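Long-range contacts in D-alanine--D-alanine ligase (Acinetobacter baumannii ACICU, PDB 5D8D), which catalyses the ATP-dependent joining of two D-alanine molecules into D-alanyl-D-alanine, a step of peptidoglycan biosynthesis in cell wall formation: residues Gly8-Leu13 and Val40-Phe45; Ala61-His66 and Gln74-Leu79; Glu249-Ile254 and Thr271-Thr276. All blocks are in the same frame, centred on the assembly; numbering follows the deposited sequence.

Contact 1: Gly8-Leu13 and Val40-Phe45; sequences GKVAVL and VQAEAF
Val10 and Val12 of strand 9-13 bond through their backbones to Gln41, Glu43 and Phe45 of the parallel strand 41-45, in a beta-alpha-beta unit, connected by helix 21-37, of the Rossmann-like N-terminal region. Val10 stands opposite Ala42 and Val12 opposite Ala44. Val10 N bonds to Gln41 O at 3.0 Å, Val10 O receives Glu43 N, Val12 N goes to Glu43 O at 2.9 Å, and Val12 O receives Phe45 N. On the sheet face that carries Val10, Val12 and Ala42, packing is close. CG1 of Val10 meets CG2 of Val40, from the loop just before strand 41-45, at 3.6 Å, the two side chains crossing at about a right angle, while CG2 of Val12 rests near CB of Ala42; Leu32 and Leu35 of helix 21-37 cover this apolar patch. The other face is apolar at one end and polar at the other. Lys9 and Gln41, at the more exposed end, touch loosely, CG of Lys9 lying 3.7 Å from OE1 of Gln41. Lys9 NZ makes only a long salt bridge to Glu43 OE1 (4.0 Å), an oxygen also hydrogen-bonded to Tyr58. At the buried end Leu13 and Phe45 lie side by side. CG of Phe45 is anti to its backbone N (chi1 -167°); the far end of the side chain leads away, and Leu13 CD1 touches its base at CB and CD1, both at 3.6 Å.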
loop_
_atom_site.group_PDB
_atom_site.type_symbol
_atom_site.label_atom_id
_atom_site.label_comp_id
_atom_site.label_asym_id
_atom_site.label_seq_id
_atom_site.Cartn_x
_atom_site.Cartn_y
_atom_site.Cartn_z
ATOM N N GLY A 8 5.324 -13.121 -26.625
ATOM C CA GLY A 8 4.265 -12.423 -27.354
ATOM C C GLY A 8 4.557 -10.920 -27.344
ATOM O O GLY A 8 5.723 -10.529 -27.404
ATOM N N LYS A 9 3.519 -10.077 -27.256
ATOM C CA LYS A 9 3.718 -8.624 -27.414
ATOM C C LYS A 9 4.018 -8.053 -26.057
ATOM O O LYS A 9 3.208 -8.218 -25.172
ATOM C CB LYS A 9 2.528 -7.927 -28.054
ATOM C CG LYS A 9 2.379 -8.236 -29.526
ATOM C CD LYS A 9 1.319 -7.385 -30.213
ATOM C CE LYS A 9 1.851 -6.013 -30.605
ATOM N NZ LYS A 9 0.768 -4.990 -30.529
ATOM N N VAL A 10 5.195 -7.420 -25.879
ATOM C CA VAL A 10 5.524 -6.831 -24.599
ATOM C C VAL A 10 5.541 -5.345 -24.676
ATOM O O VAL A 10 6.066 -4.795 -25.613
ATOM C CB VAL A 10 6.726 -7.488 -23.844
ATOM C CG1 VAL A 10 7.367 -8.633 -24.596
ATOM C CG2 VAL A 10 7.700 -6.480 -23.274
ATOM N N ALA A 11 4.927 -4.709 -23.669
ATOM C CA ALA A 11 4.952 -3.264 -23.517
ATOM C C ALA A 11 6.009 -2.863 -22.505
ATOM O O ALA A 11 5.970 -3.315 -21.371
ATOM C CB ALA A 11 3.602 -2.753 -23.069
ATOM N N VAL A 12 6.945 -2.019 -22.918
ATOM C CA VAL A 12 7.921 -1.450 -22.011
ATOM C C VAL A 12 7.382 -0.098 -21.586
ATOM O O VAL A 12 7.334 0.854 -22.386
ATOM C CB VAL A 12 9.281 -1.325 -22.661
ATOM C CG1 VAL A 12 10.252 -0.614 -21.732
ATOM C CG2 VAL A 12 9.794 -2.716 -22.984
ATOM N N LEU A 13 6.975 -0.045 -20.323
ATOM C CA LEU A 13 6.280 1.093 -19.765
ATOM C C LEU A 13 7.335 2.080 -19.284
ATOM O O LEU A 13 8.106 1.748 -18.398
ATOM C CB LEU A 13 5.341 0.632 -18.615
ATOM C CG LEU A 13 3.785 0.507 -18.665
ATOM C CD1 LEU A 13 3.158 0.651 -20.016
ATOM C CD2 LEU A 13 3.296 -0.771 -18.014
ATOM N N VAL A 40 12.751 -10.371 -28.508
ATOM C CA VAL A 40 11.396 -10.185 -27.957
ATOM C C VAL A 40 10.688 -9.030 -28.672
ATOM O O VAL A 40 11.334 -8.106 -29.106
ATOM C CB VAL A 40 11.276 -10.115 -26.406
ATOM C CG1 VAL A 40 12.538 -10.513 -25.670
ATOM C CG2 VAL A 40 10.732 -8.785 -25.949
ATOM N N GLN A 41 9.377 -9.135 -28.844
ATOM C CA GLN A 41 8.593 -8.128 -29.574
ATOM C C GLN A 41 8.241 -7.045 -28.594
ATOM O O GLN A 41 7.130 -7.023 -28.105
ATOM C CB GLN A 41 7.246 -8.660 -30.112
ATOM C CG GLN A 41 7.270 -9.642 -31.257
ATOM C CD GLN A 41 5.857 -10.141 -31.540
ATOM O OE1 GLN A 41 4.964 -9.353 -31.876
ATOM N NE2 GLN A 41 5.633 -11.441 -31.343
ATOM N N ALA A 42 9.167 -6.143 -28.325
ATOM C CA ALA A 42 8.937 -5.058 -27.364
ATOM C C ALA A 42 8.555 -3.746 -28.074
ATOM O O ALA A 42 9.007 -3.492 -29.193
ATOM C CB ALA A 42 10.175 -4.871 -26.533
ATOM N N GLU A 43 7.722 -2.933 -27.415
ATOM C CA GLU A 43 7.345 -1.594 -27.900
ATOM C C GLU A 43 7.302 -0.653 -26.719
ATOM O O GLU A 43 6.773 -0.970 -25.665
ATOM C CB GLU A 43 5.982 -1.600 -28.606
ATOM C CG GLU A 43 5.835 -2.675 -29.681
ATOM C CD GLU A 43 4.466 -2.697 -30.396
ATOM O OE1 GLU A 43 3.476 -2.161 -29.851
ATOM O OE2 GLU A 43 4.379 -3.270 -31.521
ATOM N N ALA A 44 7.873 0.512 -26.880
ATOM C CA ALA A 44 7.659 1.567 -25.909
ATOM C C ALA A 44 6.148 1.917 -25.689
ATOM O O ALA A 44 5.345 1.957 -26.620
ATOM C CB ALA A 44 8.438 2.802 -26.358
ATOM N N PHE A 45 5.766 2.147 -24.437
ATOM C CA PHE A 45 4.419 2.576 -24.100
ATOM C C PHE A 45 4.606 3.621 -23.053
ATOM O O PHE A 45 5.006 3.301 -21.927
ATOM C CB PHE A 45 3.627 1.404 -23.520
ATOM C CG PHE A 45 2.153 1.642 -23.433
ATOM C CD1 PHE A 45 1.629 2.637 -22.630
ATOM C CD2 PHE A 45 1.285 0.834 -24.118
ATOM C CE1 PHE A 45 0.277 2.847 -22.544
ATOM C CE2 PHE A 45 -0.067 1.038 -24.036
ATOM C CZ PHE A 45 -0.573 2.036 -23.241
#

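Contact 2: Ala61-His66 and Gln74-Leu79; sequences AFIVLH and QIQGVL
The flat carboxamide of Gln76 meets Ile63 through its nitrogen, NE2 lying 3.8 Å from Ile63 CD1 where the two side chains cross at a slant; the same NE2 is hydrogen-bonded to Gly70 O, which gives this buried polar group a partner. The other flat group, the His66 ring, has Val64 O 3.6 Å above one face, toward the rim, and its ND1 and NE2 are hydrogen-bonded to Val272 O and Ser27 OG. Between the segments the remaining contacts are aliphatic. Ile63 and Leu79 reach toward each other tip to tip, CD1 to CD1 at 3.6 Å, and the extended chi2 of Ile63 (169°) carries its CD1 out toward the helix. Ala61 CB touches the other branch of Leu79, CD2, at 3.9 Å. One turn earlier in the helix, Ile75 crosses Leu65, just past the strand, at about a right angle, its CG1 3.9 Å from Leu65 CD1. Leu13 of the adjoining strand packs against Ala61, Ile63, Leu65 and Ile75, and Trp81 of the second subunit reaches Ile75. The strand and helix axes are antiparallel, 171° apart, with their closest approach at 11.0 Å: a helix packed on one face of a parallel sheet, as in the three-layered Rossmann-like folds.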
loop_
_atom_site.group_PDB
_atom_site.type_symbol
_atom_site.label_atom_id
_atom_site.label_comp_id
_atom_site.label_asym_id
_atom_site.label_seq_id
_atom_site.Cartn_x
_atom_site.Cartn_y
_atom_site.Cartn_z
ATOM N N ALA A 61 3.774 -6.699 -19.522
ATOM C CA ALA A 61 4.415 -5.432 -19.371
ATOM C C ALA A 61 5.714 -5.526 -18.573
ATOM O O ALA A 61 5.782 -6.219 -17.562
ATOM C CB ALA A 61 3.458 -4.472 -18.696
ATOM N N PHE A 62 6.707 -4.754 -19.013
ATOM C CA PHE A 62 7.995 -4.572 -18.308
ATOM C C PHE A 62 7.939 -3.149 -17.786
ATOM O O PHE A 62 7.920 -2.222 -18.604
ATOM C CB PHE A 62 9.176 -4.733 -19.298
ATOM C CG PHE A 62 10.519 -4.845 -18.651
ATOM C CD1 PHE A 62 11.001 -3.865 -17.813
ATOM C CD2 PHE A 62 11.337 -5.932 -18.916
ATOM C CE1 PHE A 62 12.245 -3.991 -17.210
ATOM C CE2 PHE A 62 12.578 -6.061 -18.309
ATOM C CZ PHE A 62 13.032 -5.088 -17.462
ATOM N N ILE A 63 7.904 -2.968 -16.459
ATOM C CA ILE A 63 7.661 -1.642 -15.862
ATOM C C ILE A 63 8.986 -0.997 -15.476
ATOM O O ILE A 63 9.785 -1.547 -14.722
ATOM C CB ILE A 63 6.783 -1.693 -14.601
ATOM C CG1 ILE A 63 5.391 -2.306 -14.909
ATOM C CG2 ILE A 63 6.625 -0.290 -14.013
ATOM C CD1 ILE A 63 4.560 -2.635 -13.695
ATOM N N VAL A 64 9.194 0.209 -15.976
ATOM C CA VAL A 64 10.400 0.939 -15.698
ATOM C C VAL A 64 10.025 2.425 -15.604
ATOM O O VAL A 64 10.805 3.320 -15.952
ATOM C CB VAL A 64 11.414 0.489 -16.764
ATOM C CG1 VAL A 64 11.601 1.486 -17.882
ATOM C CG2 VAL A 64 12.685 0.011 -16.140
ATOM N N LEU A 65 8.825 2.659 -15.045
ATOM C CA LEU A 65 8.332 3.982 -14.656
ATOM C C LEU A 65 8.804 4.258 -13.246
ATOM O O LEU A 65 8.353 3.624 -12.333
ATOM C CB LEU A 65 6.797 3.989 -14.627
ATOM C CG LEU A 65 6.064 3.850 -15.945
ATOM C CD1 LEU A 65 4.613 3.448 -15.744
ATOM C CD2 LEU A 65 6.146 5.163 -16.710
ATOM N N HIS A 66 9.677 5.230 -13.057
ATOM C CA HIS A 66 10.131 5.565 -11.734
ATOM C C HIS A 66 9.252 6.660 -11.133
ATOM O O HIS A 66 8.766 7.558 -11.848
ATOM C CB HIS A 66 11.585 5.998 -11.768
ATOM C CG HIS A 66 12.449 5.087 -12.554
ATOM N ND1 HIS A 66 12.638 3.770 -12.216
ATOM C CD2 HIS A 66 13.146 5.282 -13.690
ATOM C CE1 HIS A 66 13.440 3.197 -13.089
ATOM N NE2 HIS A 66 13.756 4.091 -14.000
ATOM N N GLN A 74 -0.063 2.413 -8.640
ATOM C CA GLN A 74 -1.006 2.884 -9.592
ATOM C C GLN A 74 -0.974 2.141 -10.930
ATOM O O GLN A 74 -1.992 1.668 -11.406
ATOM C CB GLN A 74 -0.745 4.343 -9.875
ATOM C CG GLN A 74 -0.949 5.241 -8.675
ATOM C CD GLN A 74 -1.043 6.689 -9.033
ATOM O OE1 GLN A 74 -1.067 7.512 -8.149
ATOM N NE2 GLN A 74 -1.179 7.010 -10.307
ATOM N N ILE A 75 0.184 2.066 -11.562
ATOM C CA ILE A 75 0.253 1.393 -12.844
ATOM C C ILE A 75 0.032 -0.104 -12.625
ATOM O O ILE A 75 -0.523 -0.758 -13.499
ATOM C CB ILE A 75 1.565 1.690 -13.623
ATOM C CG1 ILE A 75 1.499 1.225 -15.099
ATOM C CG2 ILE A 75 2.759 0.995 -12.962
ATOM C CD1 ILE A 75 0.512 1.951 -15.982
ATOM N N GLN A 76 0.460 -0.641 -11.476
ATOM C CA GLN A 76 0.234 -2.070 -11.143
ATOM C C GLN A 76 -1.277 -2.324 -10.936
ATOM O O GLN A 76 -1.803 -3.369 -11.293
ATOM C CB GLN A 76 0.964 -2.444 -9.869
ATOM C CG GLN A 76 2.500 -2.433 -9.898
ATOM C CD GLN A 76 3.116 -1.056 -9.996
ATOM O OE1 GLN A 76 2.455 -0.063 -9.813
ATOM N NE2 GLN A 76 4.378 -0.996 -10.309
ATOM N N GLY A 77 -1.969 -1.333 -10.367
ATOM C CA GLY A 77 -3.428 -1.337 -10.269
ATOM C C GLY A 77 -4.089 -1.559 -11.615
ATOM O O GLY A 77 -4.925 -2.492 -11.774
ATOM N N VAL A 78 -3.696 -0.746 -12.604
ATOM C CA VAL A 78 -4.314 -0.889 -13.946
ATOM C C VAL A 78 -3.989 -2.235 -14.569
ATOM O O VAL A 78 -4.842 -2.861 -15.207
ATOM C CB VAL A 78 -4.156 0.308 -14.970
ATOM C CG1 VAL A 78 -3.789 1.646 -14.323
ATOM C CG2 VAL A 78 -3.272 -0.024 -16.137
ATOM N N LEU A 79 -2.776 -2.691 -14.356
ATOM C CA LEU A 79 -2.365 -3.929 -14.948
ATOM C C LEU A 79 -3.126 -5.099 -14.341
ATOM O O LEU A 79 -3.520 -5.998 -15.074
ATOM C CB LEU A 79 -0.856 -4.117 -14.821
ATOM C CG LEU A 79 -0.054 -3.168 -15.692
ATOM C CD1 LEU A 79 1.347 -3.192 -15.183
ATOM C CD2 LEU A 79 -0.066 -3.571 -17.167
#

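Contact 3: Glu249-Ile254 and Thr271-Thr276; sequences EGWGRI and TVPGMT
The contact lies in the ATP-grasp region, its Arg253 next to the predicted magnesium ligand Asp255; Trp251 and Pro273 form its apolar part, where the loop 271-276 leaves strand 264-270 and turns across the start of strand 252-259. CD of Pro273 lies over one face of the six-membered ring of Trp251, 3.7 Å from the centroid of that ring and 16° off the ring normal, a CH-pi contact. The outer atoms CZ3 and CH2 of the indole make its closest contacts with the loop, and Trp251 CH2 also comes to 3.4 Å from Pro273 O. Met275 approaches the same ring obliquely, with its CG 3.8 Å from Trp251 CH2 and its SD 4.9 Å from the centroid of the six-membered ring, 58° off the normal, a Met-aromatic contact. Helix 292-301 adds Ile299 against both Trp251 and Met275. No hydrogen bond joins the two segments. At Gly252 the proline ring comes up against bare backbone, CG of Pro273 lying 3.6 Å from Gly252 CA. The side chains of Arg253 and Pro273 run past one another head to tail, which brings Arg253 CD to 4.0 Å from Pro273 CB. The polar end of the arginine turns to other partners: NE is hydrogen-bonded to Thr185, a residue of the predicted ATP-binding range, and NH2 forms a salt bridge with Asp255. The apolar stem of Arg253 thus packs on the loop while its guanidinium group probably helps to position the acidic ligand, an arrangement consistent with the metal- and nucleotide-binding end of an ATP-grasp domain.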
loop_
_atom_site.group_PDB
_atom_site.type_symbol
_atom_site.label_atom_id
_atom_site.label_comp_id
_atom_site.label_asym_id
_atom_site.label_seq_id
_atom_site.Cartn_x
_atom_site.Cartn_y
_atom_site.Cartn_z
ATOM N N GLU A 249 8.534 -8.409 -4.955
ATOM C CA GLU A 249 8.691 -9.646 -5.761
ATOM C C GLU A 249 9.555 -9.378 -6.962
ATOM O O GLU A 249 9.534 -8.269 -7.495
ATOM C CB GLU A 249 7.359 -10.170 -6.307
ATOM C CG GLU A 249 6.456 -10.920 -5.335
ATOM C CD GLU A 249 5.149 -11.312 -6.033
ATOM O OE1 GLU A 249 5.142 -12.332 -6.778
ATOM O OE2 GLU A 249 4.141 -10.567 -5.889
ATOM N N GLY A 250 10.286 -10.408 -7.392
ATOM C CA GLY A 250 11.056 -10.340 -8.637
ATOM C C GLY A 250 12.406 -9.622 -8.542
ATOM O O GLY A 250 13.437 -10.238 -8.444
ATOM N N TRP A 251 12.394 -8.318 -8.577
ATOM C CA TRP A 251 13.611 -7.594 -8.613
ATOM C C TRP A 251 13.409 -6.288 -7.910
ATOM O O TRP A 251 12.317 -5.959 -7.578
ATOM C CB TRP A 251 14.028 -7.422 -10.067
ATOM C CG TRP A 251 13.258 -6.404 -10.821
ATOM C CD1 TRP A 251 11.931 -6.414 -11.109
ATOM C CD2 TRP A 251 13.794 -5.219 -11.425
ATOM N NE1 TRP A 251 11.604 -5.300 -11.847
ATOM C CE2 TRP A 251 12.732 -4.552 -12.043
ATOM C CE3 TRP A 251 15.081 -4.659 -11.495
ATOM C CZ2 TRP A 251 12.910 -3.345 -12.725
ATOM C CZ3 TRP A 251 15.261 -3.449 -12.171
ATOM C CH2 TRP A 251 14.181 -2.817 -12.783
ATOM N N GLY A 252 14.484 -5.568 -7.670
ATOM C CA GLY A 252 14.478 -4.397 -6.807
ATOM C C GLY A 252 15.764 -4.284 -5.988
ATOM O O GLY A 252 16.681 -5.109 -6.102
ATOM N N ARG A 253 15.818 -3.261 -5.160
ATOM C CA ARG A 253 16.973 -2.992 -4.321
ATOM C C ARG A 253 16.493 -2.725 -2.905
ATOM O O ARG A 253 15.435 -2.088 -2.722
ATOM C CB ARG A 253 17.688 -1.750 -4.797
ATOM C CG ARG A 253 18.431 -1.873 -6.119
ATOM C CD ARG A 253 18.948 -0.507 -6.605
ATOM N NE ARG A 253 19.522 0.233 -5.489
ATOM C CZ ARG A 253 19.540 1.552 -5.343
ATOM N NH1 ARG A 253 19.054 2.362 -6.282
ATOM N NH2 ARG A 253 20.087 2.068 -4.232
ATOM N N ILE A 254 17.268 -3.199 -1.926
ATOM C CA ILE A 254 17.149 -2.754 -0.557
ATOM C C ILE A 254 18.392 -1.974 -0.231
ATOM O O ILE A 254 19.503 -2.446 -0.497
ATOM C CB ILE A 254 17.119 -3.940 0.394
ATOM C CG1 ILE A 254 15.925 -4.864 0.060
ATOM C CG2 ILE A 254 17.100 -3.460 1.851
ATOM C CD1 ILE A 254 14.602 -4.456 0.658
ATOM N N THR A 271 11.327 -0.635 -5.554
ATOM C CA THR A 271 10.601 -1.641 -6.370
ATOM C C THR A 271 10.608 -1.443 -7.895
ATOM O O THR A 271 10.169 -2.352 -8.611
ATOM C CB THR A 271 9.128 -1.718 -5.976
ATOM O OG1 THR A 271 8.555 -0.420 -6.077
ATOM C CG2 THR A 271 8.982 -2.229 -4.593
ATOM N N VAL A 272 11.035 -0.274 -8.381
ATOM C CA VAL A 272 11.452 -0.107 -9.820
ATOM C C VAL A 272 12.793 0.635 -9.946
ATOM O O VAL A 272 12.851 1.853 -10.075
ATOM C CB VAL A 272 10.276 0.361 -10.776
ATOM C CG1 VAL A 272 9.077 0.929 -10.044
ATOM C CG2 VAL A 272 10.699 1.289 -11.900
ATOM N N PRO A 273 13.898 -0.111 -9.849
ATOM C CA PRO A 273 15.181 0.544 -9.971
ATOM C C PRO A 273 15.510 0.996 -11.386
ATOM O O PRO A 273 14.961 0.467 -12.372
ATOM C CB PRO A 273 16.180 -0.527 -9.548
ATOM C CG PRO A 273 15.397 -1.534 -8.802
ATOM C CD PRO A 273 14.033 -1.501 -9.384
ATOM N N GLY A 274 16.425 1.960 -11.462
ATOM C CA GLY A 274 17.037 2.366 -12.683
ATOM C C GLY A 274 17.596 1.212 -13.505
ATOM O O GLY A 274 18.056 0.177 -12.976
ATOM N N MET A 275 17.433 1.365 -14.821
ATOM C CA MET A 275 18.089 0.544 -15.783
ATOM C C MET A 275 18.870 1.442 -16.761
ATOM O O MET A 275 19.241 1.009 -17.863
ATOM C CB MET A 275 17.055 -0.373 -16.441
ATOM C CG MET A 275 16.508 -1.430 -15.472
ATOM S SD MET A 275 17.648 -2.783 -15.122
ATOM C CE MET A 275 17.419 -3.810 -16.557
ATOM N N THR A 276 19.172 2.672 -16.337
ATOM C CA THR A 276 20.116 3.494 -17.071
ATOM C C THR A 276 21.535 2.909 -17.021
ATOM O O THR A 276 21.872 2.060 -16.197
ATOM C CB THR A 276 20.259 4.902 -16.518
ATOM O OG1 THR A 276 21.021 4.856 -15.304
ATOM C CG2 THR A 276 18.903 5.539 -16.297
#

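Overall arrangement
Contacts 1 and 2 share one parallel sheet, in which strand 9-13 lies between 41-45 and 60-63. Their centres are 13 Å apart, and Phe62 probably bonds through both its N and its O to strand 9-13: its N to Ala11 O and its O to Leu13 N, each at 2.9 Å. Contact 3 belongs to the ATP-grasp region, yet its loop reaches back to contact 2, where His66 CE1 lies 3.2 Å from Pro273 O. Contacts 1 and 3 do not touch, their nearest atoms being about 7 Å apart. Contact 3 adjoins the predicted magnesium site; in contact 2, the Gln76 side chain is about 10 Å from that of Asn270, a predicted magnesium ligand, while contact 1 lies away from the predicted sites.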